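Local atomic coordinates of Exo beta-1,2-glucooligosaccharide sophorohydrolase (non-reducing end) (Parabacteroides distasonis ATCC 8503, PDB entry 5Z06), a protein that hydrolyses linear beta-1,2-glucan and beta-1,2-glucooligosaccharides of four or more units from the non-reducing end, releasing sophorose. Residues Asp65-Gln71 and Ala156-Pro162; Asp284-Leu288 and Met628-Arg632; Gly316-Met320 and Thr379-Phe383; His458-Asn464 and Tyr496-Arg501. All blocks are in the same frame, centred on the assembly; numbering follows the deposited sequence.

Contact 1: Asp65-Gln71 and Ala156-Pro162. With GOL (glycerol), chain F.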
# COMPACT_ATOMS: atom_id res chain seq x y z
N ASP A 65 -30.08 -20.23 15.50
CA ASP A 65 -28.69 -19.98 15.81
C ASP A 65 -28.23 -18.75 15.08
O ASP A 65 -28.81 -18.37 14.07
CB ASP A 65 -27.84 -21.19 15.39
CG ASP A 65 -26.57 -21.33 16.22
OD1 ASP A 65 -26.43 -20.72 17.31
OD2 ASP A 65 -25.69 -22.06 15.75
N TRP A 66 -27.20 -18.10 15.61
CA TRP A 66 -26.46 -17.13 14.85
C TRP A 66 -24.98 -17.26 15.14
O TRP A 66 -24.57 -17.79 16.18
CB TRP A 66 -26.98 -15.70 15.09
CG TRP A 66 -26.91 -15.17 16.48
CD1 TRP A 66 -27.93 -15.10 17.38
CD2 TRP A 66 -25.77 -14.59 17.11
NE1 TRP A 66 -27.50 -14.51 18.54
CE2 TRP A 66 -26.18 -14.19 18.41
CE3 TRP A 66 -24.45 -14.37 16.72
CZ2 TRP A 66 -25.30 -13.58 19.31
CZ3 TRP A 66 -23.59 -13.76 17.60
CH2 TRP A 66 -24.01 -13.38 18.89
N TYR A 67 -24.19 -16.77 14.20
CA TYR A 67 -22.76 -16.79 14.29
C TYR A 67 -22.24 -15.45 13.79
O TYR A 67 -22.73 -14.90 12.79
CB TYR A 67 -22.19 -17.91 13.43
CG TYR A 67 -20.69 -17.94 13.46
CD1 TYR A 67 -20.02 -18.43 14.57
CD2 TYR A 67 -19.94 -17.45 12.39
CE1 TYR A 67 -18.64 -18.44 14.62
CE2 TYR A 67 -18.56 -17.46 12.42
CZ TYR A 67 -17.91 -17.95 13.52
OH TYR A 67 -16.56 -17.95 13.54
N SER A 68 -21.26 -14.92 14.49
CA SER A 68 -20.52 -13.81 13.98
C SER A 68 -19.06 -14.01 14.26
O SER A 68 -18.70 -14.66 15.23
CB SER A 68 -20.96 -12.51 14.63
OG SER A 68 -20.37 -11.45 13.93
N GLU A 69 -18.22 -13.47 13.40
CA GLU A 69 -16.81 -13.37 13.72
C GLU A 69 -16.21 -12.10 13.17
O GLU A 69 -16.63 -11.61 12.11
CB GLU A 69 -16.04 -14.57 13.20
CG GLU A 69 -16.11 -14.76 11.70
CD GLU A 69 -15.21 -15.88 11.23
OE1 GLU A 69 -14.44 -15.65 10.28
OE2 GLU A 69 -15.27 -16.98 11.82
N ILE A 70 -15.21 -11.60 13.89
CA ILE A 70 -14.44 -10.46 13.51
C ILE A 70 -13.07 -11.01 13.14
O ILE A 70 -12.35 -11.53 13.99
CB ILE A 70 -14.35 -9.44 14.64
CG1 ILE A 70 -15.75 -8.94 15.00
CG2 ILE A 70 -13.50 -8.26 14.23
CD1 ILE A 70 -16.39 -9.67 16.15
N GLN A 71 -12.73 -10.87 11.87
CA GLN A 71 -11.54 -11.49 11.31
C GLN A 71 -10.34 -10.56 11.37
O GLN A 71 -10.43 -9.35 11.04
CB GLN A 71 -11.80 -11.89 9.88
CG GLN A 71 -12.88 -12.93 9.73
CD GLN A 71 -13.49 -12.96 8.34
OE1 GLN A 71 -13.15 -12.14 7.49
NE2 GLN A 71 -14.41 -13.88 8.11
N ALA A 156 -7.29 -16.48 13.93
CA ALA A 156 -7.86 -15.88 12.71
C ALA A 156 -9.00 -14.92 13.03
O ALA A 156 -9.12 -13.89 12.37
CB ALA A 156 -8.33 -16.96 11.74
N ALA A 157 -9.83 -15.25 14.00
CA ALA A 157 -11.01 -14.45 14.26
C ALA A 157 -11.48 -14.58 15.67
O ALA A 157 -11.25 -15.59 16.31
CB ALA A 157 -12.12 -14.83 13.29
N VAL A 158 -12.12 -13.52 16.15
CA VAL A 158 -12.91 -13.55 17.36
C VAL A 158 -14.31 -13.97 16.94
O VAL A 158 -14.95 -13.28 16.15
CB VAL A 158 -12.92 -12.19 18.03
CG1 VAL A 158 -13.90 -12.16 19.19
CG2 VAL A 158 -11.53 -11.86 18.52
N ALA A 159 -14.77 -15.11 17.48
CA ALA A 159 -16.05 -15.70 17.15
C ALA A 159 -17.08 -15.38 18.21
O ALA A 159 -16.77 -15.33 19.41
CB ALA A 159 -15.91 -17.20 17.00
N LEU A 160 -18.32 -15.17 17.77
CA LEU A 160 -19.41 -14.84 18.67
C LEU A 160 -20.59 -15.71 18.37
O LEU A 160 -20.90 -15.99 17.21
CB LEU A 160 -19.79 -13.38 18.56
CG LEU A 160 -18.66 -12.43 18.93
CD1 LEU A 160 -18.91 -11.05 18.34
CD2 LEU A 160 -18.47 -12.35 20.43
N ARG A 161 -21.24 -16.15 19.45
CA ARG A 161 -22.36 -17.05 19.38
C ARG A 161 -23.40 -16.61 20.39
O ARG A 161 -23.09 -15.82 21.29
CB ARG A 161 -21.92 -18.49 19.69
CG ARG A 161 -21.57 -19.30 18.46
CD ARG A 161 -21.94 -20.79 18.61
NE ARG A 161 -21.63 -21.52 17.39
CZ ARG A 161 -22.30 -21.42 16.24
NH1 ARG A 161 -23.38 -20.62 16.12
NH2 ARG A 161 -21.90 -22.13 15.18
N PRO A 162 -24.64 -17.11 20.25
CA PRO A 162 -25.69 -16.74 21.19
C PRO A 162 -25.31 -17.03 22.65
O PRO A 162 -24.59 -18.00 22.94
CB PRO A 162 -26.87 -17.64 20.78
CG PRO A 162 -26.59 -18.04 19.39
CD PRO A 162 -25.10 -18.16 19.33
C1 GOL F . -23.46 -20.99 11.52
O1 GOL F . -22.49 -21.29 12.54
C2 GOL F . -24.92 -21.01 11.99
O2 GOL F . -25.04 -20.48 13.30
C3 GOL F . -25.81 -20.14 11.12
O3 GOL F . -25.92 -20.59 9.76
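Ser68 with Leu160 and Ile70 with Val158 are the hydrogen-bonded pairs of two neighbouring antiparallel strands in a five-stranded sheet. The Ile70 N to Val158 O bond is 2.8 Å and the Ser68 N to Leu160 O bond 2.9 Å, each with its return bond. At the Asp65 and Pro162 end the pairing gives way to side chains. Arg161 starts away from the partner strand, but its chain bends about the CB-CG bond and turns again about CD-NE, bringing NH1 2.7 Å from Asp65 OD2 in a salt bridge. The carboxylate and guanidinium planes are only 16° apart, and CD1 of Tyr67 sits 4.1 Å above the guanidinium centre of Arg161. A glycerol, probably from the crystallisation liquor, takes a bond of 2.8 Å from Arg161 NH2 through its O1, and its O2 adds a weak one to Asp65 OD2.

The side chains of Ser68, Ile70 and Leu160 face strand 53-59, so the contact belongs to one layer of a beta sandwich; Ile70 CD1 meets Leu160 CD1 at 3.6 Å, with Leu54 packing on Ile70 and Leu56 on Leu160. Trp66 has its CG between the backbone N and the carbonyl carbon (chi1 61°), which lays the indole alongside the other chain. There Pro162 CG stands 3.8 Å from the centroid of the Trp66 five-membered ring, over its face, and NE1 bonds Ser60. On the other surface Gln71 NE2 reaches Glu69 OE1 at 2.8 Å, while Glu69 OE2 pairs with Arg108, the residue faced by the classic beta bulge at Ala156 and Ala157.

Contact 2: Asp284-Leu288 and Met628-Arg632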
# COMPACT_ATOMS: atom_id res chain seq x y z
N ASP A 284 -7.61 21.71 -11.09
CA ASP A 284 -6.89 20.48 -11.42
C ASP A 284 -5.41 20.59 -11.09
O ASP A 284 -4.82 19.62 -10.63
CB ASP A 284 -7.05 20.14 -12.88
CG ASP A 284 -8.45 19.70 -13.23
OD1 ASP A 284 -9.23 19.34 -12.32
OD2 ASP A 284 -8.75 19.71 -14.46
N GLU A 285 -4.82 21.77 -11.34
CA GLU A 285 -3.41 22.00 -11.05
C GLU A 285 -3.14 21.79 -9.57
O GLU A 285 -2.21 21.09 -9.20
CB GLU A 285 -2.96 23.41 -11.46
CG GLU A 285 -2.84 23.60 -12.97
CD GLU A 285 -1.69 22.82 -13.56
OE1 GLU A 285 -0.53 23.11 -13.19
OE2 GLU A 285 -1.94 21.90 -14.38
N GLN A 286 -3.97 22.40 -8.74
CA GLN A 286 -3.88 22.22 -7.29
C GLN A 286 -4.08 20.78 -6.89
O GLN A 286 -3.38 20.27 -6.00
CB GLN A 286 -4.87 23.15 -6.57
CG GLN A 286 -4.45 24.62 -6.63
CD GLN A 286 -5.52 25.57 -6.10
OE1 GLN A 286 -6.64 25.59 -6.60
NE2 GLN A 286 -5.16 26.38 -5.10
N LEU A 287 -5.03 20.11 -7.54
CA LEU A 287 -5.23 18.69 -7.29
C LEU A 287 -4.00 17.85 -7.62
O LEU A 287 -3.61 17.00 -6.85
CB LEU A 287 -6.43 18.16 -8.02
CG LEU A 287 -7.79 18.62 -7.49
CD1 LEU A 287 -8.84 18.15 -8.49
CD2 LEU A 287 -8.07 18.11 -6.09
N LEU A 288 -3.38 18.12 -8.77
CA LEU A 288 -2.14 17.47 -9.13
C LEU A 288 -1.07 17.69 -8.08
O LEU A 288 -0.43 16.73 -7.69
CB LEU A 288 -1.64 17.95 -10.49
CG LEU A 288 -2.52 17.52 -11.66
CD1 LEU A 288 -2.08 18.24 -12.93
CD2 LEU A 288 -2.53 16.00 -11.82
N MET A 628 -7.00 12.33 -15.06
CA MET A 628 -7.49 13.46 -14.30
C MET A 628 -8.92 13.19 -13.82
O MET A 628 -9.27 13.54 -12.71
CB MET A 628 -7.45 14.74 -15.12
CG MET A 628 -7.68 15.99 -14.30
SD MET A 628 -6.34 16.25 -13.14
CE MET A 628 -7.24 16.36 -11.60
N LYS A 629 -9.72 12.53 -14.65
CA LYS A 629 -11.08 12.15 -14.23
C LYS A 629 -11.04 11.22 -13.04
O LYS A 629 -11.77 11.43 -12.08
CB LYS A 629 -11.85 11.50 -15.37
CG LYS A 629 -12.28 12.47 -16.46
CD LYS A 629 -13.11 11.71 -17.49
CE LYS A 629 -13.18 12.43 -18.83
NZ LYS A 629 -14.12 13.53 -18.79
N ALA A 630 -10.16 10.22 -13.10
CA ALA A 630 -9.96 9.28 -12.01
C ALA A 630 -9.57 10.01 -10.75
O ALA A 630 -10.16 9.81 -9.69
CB ALA A 630 -8.89 8.28 -12.37
N LEU A 631 -8.56 10.86 -10.87
CA LEU A 631 -8.08 11.63 -9.74
C LEU A 631 -9.23 12.39 -9.06
O LEU A 631 -9.40 12.31 -7.85
CB LEU A 631 -7.02 12.60 -10.22
CG LEU A 631 -6.18 13.26 -9.16
CD1 LEU A 631 -4.92 13.82 -9.82
CD2 LEU A 631 -6.92 14.36 -8.40
N ARG A 632 -10.00 13.13 -9.86
CA ARG A 632 -11.10 13.92 -9.34
C ARG A 632 -12.15 13.08 -8.64
O ARG A 632 -12.64 13.47 -7.59
CB ARG A 632 -11.78 14.64 -10.47
CG ARG A 632 -11.01 15.82 -11.02
CD ARG A 632 -11.92 16.53 -11.99
NE ARG A 632 -11.17 17.20 -13.04
CZ ARG A 632 -11.18 16.87 -14.33
NH1 ARG A 632 -11.91 15.85 -14.79
NH2 ARG A 632 -10.43 17.58 -15.17
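Asp284 carries its CG opposite the carbonyl carbon (chi1 -70°), which aims the carboxylate across to the second helix, and Arg632 runs extended from CG to NE so that one side of its guanidinium comes level with it. Two nitrogens then grip the two oxygens separately: Arg632 NE gives a bond of 3.0 Å to Asp284 OD1, and Arg632 NH2 one of 2.8 Å to Asp284 OD2. Both are nearly straight and both use the syn side of the acid. The oxygens lie in the guanidinium plane, but the carboxylate is turned, its plane 35° from that of the arginine. Side-on pairing of this kind fixes the rotation of both groups. Asp284 also opens its helix, where a negative charge probably suits the N-terminal end. An alanine replacing Arg632 is likely to leave the Asp284 carboxylate without its charged mate and free to turn.

Beside the ion pair the contact is apolar. Met628 bends about both CB-CG and CG-SD, which brings its CE to 3.7 Å from Asp284 OD1 and 3.9 Å from Leu287 CD1, while its CG lies over the rim of the Arg632 guanidinium. Leu288 CD2 touches Leu631 CD1 at 3.8 Å, and Leu287 CB rests on Leu631 CD2 at 3.9 Å.

The short helical segments cross at 76°, their axes no closer than 10.9 Å, so side chains fill the interval. Phe620 packs against Leu288, Met628 and Leu631; helix 665-680 covers Leu288 through Ile675 and Arg679, and Leu617 of helix 614-617 packs on Leu631.

Contact 3: Gly316-Met320 and Thr379-Phe383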
# COMPACT_ATOMS: atom_id res chain seq x y z
N GLY A 316 3.65 -1.53 7.67
CA GLY A 316 4.31 -2.78 7.32
C GLY A 316 5.49 -3.01 8.25
O GLY A 316 5.42 -2.66 9.43
N ARG A 317 6.55 -3.62 7.73
CA ARG A 317 7.81 -3.70 8.44
C ARG A 317 8.30 -2.29 8.64
O ARG A 317 8.25 -1.47 7.73
CB ARG A 317 8.86 -4.46 7.65
CG ARG A 317 8.48 -5.91 7.44
CD ARG A 317 8.43 -6.67 8.75
NE ARG A 317 8.20 -8.07 8.44
CZ ARG A 317 9.15 -8.94 8.10
NH1 ARG A 317 10.43 -8.57 8.05
NH2 ARG A 317 8.82 -10.19 7.82
N ASN A 318 8.74 -2.02 9.85
CA ASN A 318 9.26 -0.73 10.19
C ASN A 318 10.61 -0.47 9.50
O ASN A 318 10.93 0.68 9.12
CB ASN A 318 9.37 -0.64 11.72
CG ASN A 318 9.90 0.70 12.18
OD1 ASN A 318 10.90 0.77 12.91
ND2 ASN A 318 9.24 1.77 11.74
N ASP A 319 11.40 -1.52 9.35
CA ASP A 319 12.80 -1.37 8.93
C ASP A 319 13.09 -1.79 7.52
O ASP A 319 14.14 -1.47 6.98
CB ASP A 319 13.71 -2.16 9.86
CG ASP A 319 13.62 -1.71 11.31
OD1 ASP A 319 13.24 -0.55 11.58
OD2 ASP A 319 13.93 -2.53 12.18
N MET A 320 12.16 -2.51 6.90
CA MET A 320 12.44 -3.11 5.63
C MET A 320 12.10 -2.15 4.52
O MET A 320 10.96 -1.72 4.40
CB MET A 320 11.64 -4.39 5.47
CG MET A 320 12.01 -5.18 4.25
SD MET A 320 10.95 -6.63 4.17
CE MET A 320 9.41 -5.90 3.61
N THR A 379 20.17 -7.74 3.46
CA THR A 379 19.05 -8.25 2.71
C THR A 379 18.06 -8.94 3.64
O THR A 379 18.43 -9.57 4.62
CB THR A 379 19.57 -9.17 1.62
OG1 THR A 379 20.21 -8.35 0.64
CG2 THR A 379 18.45 -10.04 0.97
N VAL A 380 16.78 -8.75 3.33
CA VAL A 380 15.70 -9.41 4.04
C VAL A 380 15.09 -10.33 3.00
O VAL A 380 14.72 -9.89 1.93
CB VAL A 380 14.66 -8.39 4.57
CG1 VAL A 380 13.48 -9.10 5.24
CG2 VAL A 380 15.32 -7.41 5.54
N ALA A 381 14.97 -11.61 3.34
CA ALA A 381 14.40 -12.61 2.47
C ALA A 381 12.88 -12.64 2.69
O ALA A 381 12.28 -13.65 3.05
CB ALA A 381 15.05 -13.96 2.73
N PHE A 382 12.27 -11.50 2.42
CA PHE A 382 10.87 -11.27 2.73
C PHE A 382 9.94 -12.20 1.96
O PHE A 382 8.94 -12.63 2.50
CB PHE A 382 10.51 -9.82 2.43
CG PHE A 382 9.12 -9.45 2.86
CD1 PHE A 382 8.75 -9.53 4.20
CD2 PHE A 382 8.18 -9.01 1.93
CE1 PHE A 382 7.48 -9.18 4.60
CE2 PHE A 382 6.91 -8.66 2.32
CZ PHE A 382 6.56 -8.74 3.66
N PHE A 383 10.27 -12.48 0.70
CA PHE A 383 9.47 -13.37 -0.15
C PHE A 383 9.79 -14.86 -0.00
O PHE A 383 9.20 -15.70 -0.70
CB PHE A 383 9.60 -12.98 -1.63
CG PHE A 383 8.88 -11.72 -2.00
CD1 PHE A 383 8.00 -11.06 -1.13
CD2 PHE A 383 9.01 -11.24 -3.29
CE1 PHE A 383 7.33 -9.94 -1.53
CE2 PHE A 383 8.34 -10.11 -3.69
CZ PHE A 383 7.50 -9.46 -2.81
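Arg317 is held through NE by a salt bridge to Asp79, and its guanidinium so placed receives the rim of Phe382. Arg317 NH2 lies 3.6 Å from Phe382 CE1, in the plane of the ring, while CE1 itself stands over the guanidinium face, toward its rim. The two planes are 86° apart: a ring edge set against a flat cation, rather than a cation over the pi face.

That face is taken by Met320. Its chain runs straight as far as SD and turns only about CG-SD (chi3 75°), laying the methyl over the middle of the ring, with Met320 CE 3.6 Å from the Phe382 centroid and 9° off the normal. Met320 SD meets the ring obliquely and also touches Val380 CG1 at 3.7 Å, so the thioether is wedged between valine and phenylalanine. Val380 and Phe382 both point to this side, flanking an inverse gamma turn centred on Ala381.

Phe371 of strand 371-373 meets Phe382 edge-to-face and also packs on Met320 and Val380. The result is a Met-aromatic contact joining two loops, with Asp79, from between strands 65-71 and 86-93, tying in the N-terminal part of the chain.

Contact 4: His458-Asn464 and Tyr496-Arg501. With GOL (glycerol), chain G.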
# COMPACT_ATOMS: atom_id res chain seq x y z
N HIS A 458 14.00 -17.42 -12.84
CA HIS A 458 12.93 -16.73 -13.52
C HIS A 458 13.58 -15.89 -14.60
O HIS A 458 14.32 -14.94 -14.29
CB HIS A 458 12.19 -15.88 -12.50
CG HIS A 458 10.89 -15.34 -12.99
ND1 HIS A 458 9.89 -14.95 -12.12
CD2 HIS A 458 10.42 -15.12 -14.23
CE1 HIS A 458 8.86 -14.52 -12.82
NE2 HIS A 458 9.14 -14.61 -14.10
N LYS A 459 13.33 -16.24 -15.86
CA LYS A 459 13.86 -15.46 -16.99
C LYS A 459 13.10 -14.17 -17.09
O LYS A 459 11.91 -14.14 -16.80
CB LYS A 459 13.71 -16.22 -18.29
CG LYS A 459 14.64 -17.41 -18.41
CD LYS A 459 14.08 -18.41 -19.44
CE LYS A 459 15.13 -19.38 -19.95
NZ LYS A 459 15.39 -20.49 -18.98
N LEU A 460 13.79 -13.10 -17.50
CA LEU A 460 13.13 -11.83 -17.73
C LEU A 460 12.61 -11.81 -19.14
O LEU A 460 13.39 -11.75 -20.09
CB LEU A 460 14.08 -10.65 -17.48
CG LEU A 460 14.24 -10.14 -16.06
CD1 LEU A 460 13.94 -11.18 -15.00
CD2 LEU A 460 15.59 -9.51 -15.82
N ILE A 461 11.29 -11.88 -19.27
CA ILE A 461 10.64 -11.98 -20.56
C ILE A 461 9.49 -11.01 -20.61
O ILE A 461 8.56 -11.12 -19.80
CB ILE A 461 10.11 -13.42 -20.78
CG1 ILE A 461 11.28 -14.42 -20.68
CG2 ILE A 461 9.38 -13.53 -22.12
CD1 ILE A 461 10.85 -15.87 -20.66
N GLY A 462 9.57 -10.07 -21.55
CA GLY A 462 8.50 -9.11 -21.82
C GLY A 462 7.47 -9.71 -22.76
O GLY A 462 7.72 -10.76 -23.32
N TRP A 463 6.32 -9.09 -22.97
CA TRP A 463 5.89 -7.87 -22.29
C TRP A 463 5.56 -8.13 -20.83
O TRP A 463 4.72 -8.97 -20.50
CB TRP A 463 4.65 -7.31 -22.95
CG TRP A 463 4.06 -6.14 -22.22
CD1 TRP A 463 2.88 -6.11 -21.50
CD2 TRP A 463 4.62 -4.84 -22.11
NE1 TRP A 463 2.67 -4.87 -20.98
CE2 TRP A 463 3.73 -4.06 -21.33
CE3 TRP A 463 5.78 -4.25 -22.60
CZ2 TRP A 463 3.96 -2.72 -21.05
CZ3 TRP A 463 6.01 -2.90 -22.32
CH2 TRP A 463 5.11 -2.16 -21.56
N ASN A 464 6.28 -7.42 -19.98
CA ASN A 464 5.92 -7.26 -18.59
C ASN A 464 6.59 -5.97 -18.09
O ASN A 464 6.88 -5.07 -18.88
CB ASN A 464 6.25 -8.54 -17.77
CG ASN A 464 7.72 -8.83 -17.63
OD1 ASN A 464 8.59 -8.15 -18.20
ND2 ASN A 464 8.02 -9.85 -16.86
N TYR A 496 9.80 -21.22 -25.48
CA TYR A 496 9.75 -21.12 -24.04
C TYR A 496 9.14 -19.77 -23.63
O TYR A 496 8.32 -19.71 -22.71
CB TYR A 496 11.14 -21.29 -23.40
CG TYR A 496 11.08 -21.13 -21.90
CD1 TYR A 496 11.10 -19.85 -21.32
CD2 TYR A 496 10.96 -22.23 -21.06
CE1 TYR A 496 10.99 -19.68 -19.96
CE2 TYR A 496 10.88 -22.06 -19.68
CZ TYR A 496 10.89 -20.77 -19.14
OH TYR A 496 10.80 -20.56 -17.79
N ALA A 497 9.56 -18.70 -24.30
CA ALA A 497 9.10 -17.34 -23.94
C ALA A 497 7.64 -17.17 -24.32
O ALA A 497 6.89 -16.47 -23.63
CB ALA A 497 9.95 -16.27 -24.63
N GLN A 498 7.25 -17.81 -25.41
CA GLN A 498 5.85 -17.85 -25.82
C GLN A 498 5.01 -18.52 -24.75
O GLN A 498 3.99 -17.96 -24.33
CB GLN A 498 5.68 -18.56 -27.16
CG GLN A 498 6.28 -17.82 -28.34
CD GLN A 498 6.28 -18.65 -29.60
OE1 GLN A 498 5.32 -19.37 -29.88
NE2 GLN A 498 7.34 -18.53 -30.39
N GLU A 499 5.45 -19.69 -24.31
CA GLU A 499 4.78 -20.42 -23.23
C GLU A 499 4.73 -19.64 -21.91
O GLU A 499 3.73 -19.66 -21.21
CB GLU A 499 5.44 -21.78 -23.00
CG GLU A 499 5.15 -22.79 -24.11
CD GLU A 499 5.88 -24.13 -23.93
OE1 GLU A 499 6.74 -24.27 -23.03
OE2 GLU A 499 5.59 -25.06 -24.71
N TYR A 500 5.81 -18.96 -21.58
CA TYR A 500 5.86 -18.12 -20.38
C TYR A 500 4.79 -17.04 -20.42
O TYR A 500 4.08 -16.82 -19.43
CB TYR A 500 7.25 -17.51 -20.26
CG TYR A 500 7.40 -16.56 -19.12
CD1 TYR A 500 7.07 -15.21 -19.28
CD2 TYR A 500 7.88 -16.98 -17.89
CE1 TYR A 500 7.21 -14.31 -18.25
CE2 TYR A 500 8.02 -16.08 -16.84
CZ TYR A 500 7.69 -14.75 -17.04
OH TYR A 500 7.81 -13.82 -16.02
N ARG A 501 4.68 -16.37 -21.56
CA ARG A 501 3.68 -15.35 -21.77
C ARG A 501 2.28 -15.89 -21.64
O ARG A 501 1.47 -15.34 -20.88
CB ARG A 501 3.87 -14.69 -23.11
CG ARG A 501 5.13 -13.84 -23.15
CD ARG A 501 5.42 -13.45 -24.56
NE ARG A 501 6.72 -12.80 -24.69
CZ ARG A 501 7.72 -13.13 -25.51
NH1 ARG A 501 7.61 -14.14 -26.37
NH2 ARG A 501 8.84 -12.42 -25.46
C1 GOL G . 4.79 -11.82 -15.54
O1 GOL G . 6.08 -11.71 -16.18
C2 GOL G . 4.97 -11.79 -14.03
O2 GOL G . 5.78 -12.91 -13.69
C3 GOL G . 5.70 -10.54 -13.52
O3 GOL G . 5.08 -9.37 -14.01
O HOH W 1 9.94 -12.28 -16.67
O HOH W 2 11.76 -18.38 -16.55
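Arg501 grips a single carbonyl oxygen with two nitrogens: NE lies 2.7 Å from Gly462 O, and NH2 of the same arginine 2.9 Å from it. The Arg501 chain runs extended from CG to NE, which carries the guanidinium edge to the carbonyl. Both bonds run in the guanidinium plane, and the NE bond also lies in the carbonyl plane. Gly462 precedes a cis peptide to Trp463, so the chain is held next to this cis bond. The third nitrogen of Arg501, NH1, bonds the carbonyls of Ser492 and Lys511. A leucine at Arg501 would probably take this donor from all three backbone oxygens and let the chain at Gly462 shift.

Tyr500 OH, the second polar centre, hydrogen-bonds to His458 NE2, though the modelled separation is so short that its exact length is doubtful. The hydroxyl also meets O1 of a glycerol, probably from the crystallisation liquor, that bonds Asn464 ND2 at 2.8 Å and also Glu465, and a water that further binds Lys459 O and Ile461 N.

Ile461 fills the middle. Its CD1 lies over the Tyr500 face, 3.8 Å from Tyr500 CG, and at the edge of the Tyr496 ring. Its other branch, CG2, covers the guanidinium face 3.6 Å from Arg501 NH2. Outermost, Lys459 stretches across Tyr496, its NZ 4.7 Å from the ring centroid in a cation-pi contact, and bonded to Tyr445 OH. This two-nitrogen grip joins helix 495-505 to the loop before helix 467-475, in the glucoamylase-like region, a family of the six-hairpin clan.

In the fold
From the N terminus, contact 1 comes first: strands 65-71 and 155-161 meet across an intervening span of strands and loops, all within the beta-sheet part of the molecule. That loop is closed before the next begins. Contact 2 then spans 339 residues, bringing helix 284-297 against helix 624-636, and encloses contacts 3 and 4, which follow one another in series without crossing. Contact 3 joins two loops, 316-320 and 379-383, on the opposite side of the chain's centre from contact 2; contact 4 closes a short span between a loop and helix 495-505. Contacts 3 and 4 come nearest, about 10 Å between nearest atoms, yet none of the four touch.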